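Local coordinates for histidine--tRNA ligase (Staphylococcus aureus, PDB 1QE0) that catalyses the ATP-dependent attachment of L-histidine to tRNA(His), releasing AMP and diphosphate, as a homodimeric class II aminoacyl-tRNA synthetase, at the interface of chains A and B. Coordinates in Å, arbitrary orientation; residue numbers count along the deposited sequence, not the author numbering. Chains: chain A/B, Histidine--tRNA ligase.

The interface of chains A and B. Residues chain A 36-39, 104-105; chain B 11-13, 16, 20.
Two identical subunits meet here in one part of the two-fold symmetric homodimer interface, where an antiparallel beta bridge and a shared salt bridge help fasten the catalytic domains together. The bridge pairs A:Arg39 with B:Ile11 through backbone groups. B:Ile11 N gives a nearly straight bond (167° at H) to A:Arg39 O at 2.8 Å, in the carbonyl plane. In return, A:Arg39 N reaches B:Ile11 O at 2.9 Å from above the carbonyl plane of B:Ile11. Arginine suits the spot because its aliphatic stem, CB and CG, crosses obliquely over CB of the branched B:Ile11, and its extended chain carries the guanidinium onward to A:Glu37.

A:Glu37, with CG anti to the backbone N (chi1 -170°) and the chain extended, presents OE1 to two arginines. B:Arg20 NH2 donates to A:Glu37 OE1 across the interface at 2.8 Å, and A:Arg39 NH2 donates to the same oxygen from its own chain at 3.0 Å. Each approaches from above the carboxylate plane, with OE1 lying in its guanidinium plane. A:Arg39 NH2 and B:Arg20 NH2 stand 5.0 Å apart, and the carboxylate between them probably offsets their repulsion. The bend at chi3 (-50°) of B:Arg20 folds its guanidinium back alongside A:Glu37, one face toward the phenol OH of A:Tyr105. B:Arg20 NH1 lies 2.7 Å from water 1, which is also hydrogen-bonded to A:Glu37 N.

B:Ser16, short enough to sit against the chain A backbone, turns OG between its own N and carbonyl carbon and donates to A:Glu37 O from above the carbonyl plane. Beside it, the compact ring of B:Pro13 sets CB against A:Lys36 CB at 3.3 Å, with A:Leu104 as a neighbour; lacking a backbone N-H, proline fits the first position of helix 13-33. B:Leu12 CD2 lies alongside A:Ile38 CD1 at 3.6 Å.

In the fold, chain B supplies a loop and the start of helix 13-33, which docks against strand 36-37, the loop after it and strand 102-111 of chain A.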
loop_
_atom_site.group_PDB
_atom_site.type_symbol
_atom_site.label_atom_id
_atom_site.label_comp_id
_atom_site.label_asym_id
_atom_site.label_seq_id
_atom_site.Cartn_x
_atom_site.Cartn_y
_atom_site.Cartn_z
ATOM N N LYS A 36 7.934 -5.849 8.862
ATOM C CA LYS A 36 7.332 -4.541 9.098
ATOM C C LYS A 36 7.503 -3.588 7.907
ATOM O O LYS A 36 8.548 -3.583 7.269
ATOM C CB LYS A 36 7.953 -3.950 10.345
ATOM C CG LYS A 36 8.153 -4.947 11.486
ATOM C CD LYS A 36 6.857 -5.478 12.102
ATOM C CE LYS A 36 7.149 -6.304 13.355
ATOM N NZ LYS A 36 5.925 -6.950 13.929
ATOM N N GLU A 37 6.492 -2.758 7.644
ATOM C CA GLU A 37 6.521 -1.851 6.499
ATOM C C GLU A 37 7.303 -0.578 6.685
ATOM O O GLU A 37 7.185 0.073 7.702
ATOM C CB GLU A 37 5.119 -1.459 6.063
ATOM C CG GLU A 37 5.147 -0.728 4.726
ATOM C CD GLU A 37 3.818 -0.134 4.310
ATOM O OE1 GLU A 37 2.962 0.155 5.166
ATOM O OE2 GLU A 37 3.642 0.088 3.107
ATOM N N ILE A 38 8.079 -0.206 5.680
ATOM C CA ILE A 38 8.852 1.014 5.749
ATOM C C ILE A 38 8.506 1.735 4.445
ATOM O O ILE A 38 8.229 1.091 3.437
ATOM C CB ILE A 38 10.370 0.704 5.848
ATOM C CG1 ILE A 38 11.203 1.982 5.998
ATOM C CG2 ILE A 38 10.844 -0.075 4.621
ATOM C CD1 ILE A 38 12.691 1.693 6.019
ATOM N N ARG A 39 8.430 3.059 4.492
ATOM C CA ARG A 39 8.100 3.865 3.338
ATOM C C ARG A 39 9.158 4.925 3.217
ATOM O O ARG A 39 9.274 5.811 4.038
ATOM C CB ARG A 39 6.760 4.532 3.532
ATOM C CG ARG A 39 5.707 3.629 4.082
ATOM C CD ARG A 39 4.341 4.107 3.696
ATOM N NE ARG A 39 3.341 3.147 4.113
ATOM C CZ ARG A 39 2.062 3.446 4.209
ATOM N NH1 ARG A 39 1.675 4.668 3.906
ATOM N NH2 ARG A 39 1.185 2.555 4.649
ATOM N N LEU A 104 12.059 -6.256 7.076
ATOM C CA LEU A 104 11.277 -5.131 6.545
ATOM C C LEU A 104 10.696 -5.368 5.140
ATOM O O LEU A 104 11.303 -6.080 4.331
ATOM C CB LEU A 104 12.199 -3.920 6.417
ATOM C CG LEU A 104 12.907 -3.204 7.569
ATOM C CD1 LEU A 104 13.984 -2.280 6.982
ATOM C CD2 LEU A 104 11.940 -2.425 8.407
ATOM N N TYR A 105 9.575 -4.724 4.827
ATOM C CA TYR A 105 8.975 -4.838 3.504
ATOM C C TYR A 105 8.492 -3.491 3.019
ATOM O O TYR A 105 8.315 -2.556 3.814
ATOM C CB TYR A 105 7.821 -5.845 3.470
ATOM C CG TYR A 105 6.452 -5.361 3.904
ATOM C CD1 TYR A 105 5.565 -4.774 3.012
ATOM C CD2 TYR A 105 6.024 -5.562 5.196
ATOM C CE1 TYR A 105 4.295 -4.413 3.408
ATOM C CE2 TYR A 105 4.759 -5.197 5.607
ATOM C CZ TYR A 105 3.902 -4.633 4.724
ATOM O OH TYR A 105 2.647 -4.310 5.195
ATOM N N ILE B 11 8.931 6.550 6.735
ATOM C CA ILE B 11 7.865 6.127 7.624
ATOM C C ILE B 11 8.291 4.716 8.038
ATOM O O ILE B 11 8.134 3.773 7.280
ATOM C CB ILE B 11 6.513 6.200 6.911
ATOM C CG1 ILE B 11 6.127 7.684 6.731
ATOM C CG2 ILE B 11 5.481 5.445 7.687
ATOM C CD1 ILE B 11 5.012 7.970 5.710
ATOM N N LEU B 12 8.970 4.637 9.186
ATOM C CA LEU B 12 9.521 3.388 9.728
ATOM C C LEU B 12 8.489 2.451 10.326
ATOM O O LEU B 12 7.361 2.865 10.620
ATOM C CB LEU B 12 10.654 3.677 10.719
ATOM C CG LEU B 12 11.789 4.526 10.125
ATOM C CD1 LEU B 12 12.832 4.777 11.167
ATOM C CD2 LEU B 12 12.408 3.875 8.883
ATOM N N PRO B 13 8.863 1.175 10.522
ATOM C CA PRO B 13 7.958 0.166 11.078
ATOM C C PRO B 13 7.008 0.506 12.221
ATOM O O PRO B 13 5.969 -0.156 12.342
ATOM C CB PRO B 13 8.905 -0.970 11.419
ATOM C CG PRO B 13 9.839 -0.916 10.260
ATOM C CD PRO B 13 10.155 0.550 10.153
ATOM N N SER B 16 4.373 3.015 10.153
ATOM C CA SER B 16 3.736 2.463 8.955
ATOM C C SER B 16 2.421 1.811 9.304
ATOM O O SER B 16 1.448 2.013 8.608
ATOM C CB SER B 16 4.657 1.516 8.177
ATOM O OG SER B 16 5.091 0.421 8.952
ATOM N N ARG B 20 -1.215 2.617 7.829
ATOM C CA ARG B 20 -2.072 1.630 7.223
ATOM C C ARG B 20 -3.435 1.557 7.873
ATOM O O ARG B 20 -4.426 1.274 7.212
ATOM C CB ARG B 20 -1.422 0.273 7.219
ATOM C CG ARG B 20 -0.282 0.183 6.251
ATOM C CD ARG B 20 0.133 -1.250 6.075
ATOM N NE ARG B 20 0.343 -1.888 7.370
ATOM C CZ ARG B 20 1.510 -1.933 8.000
ATOM N NH1 ARG B 20 1.599 -2.536 9.177
ATOM N NH2 ARG B 20 2.590 -1.382 7.453
HETATM O O HOH W 1 4.280 -2.896 9.474
#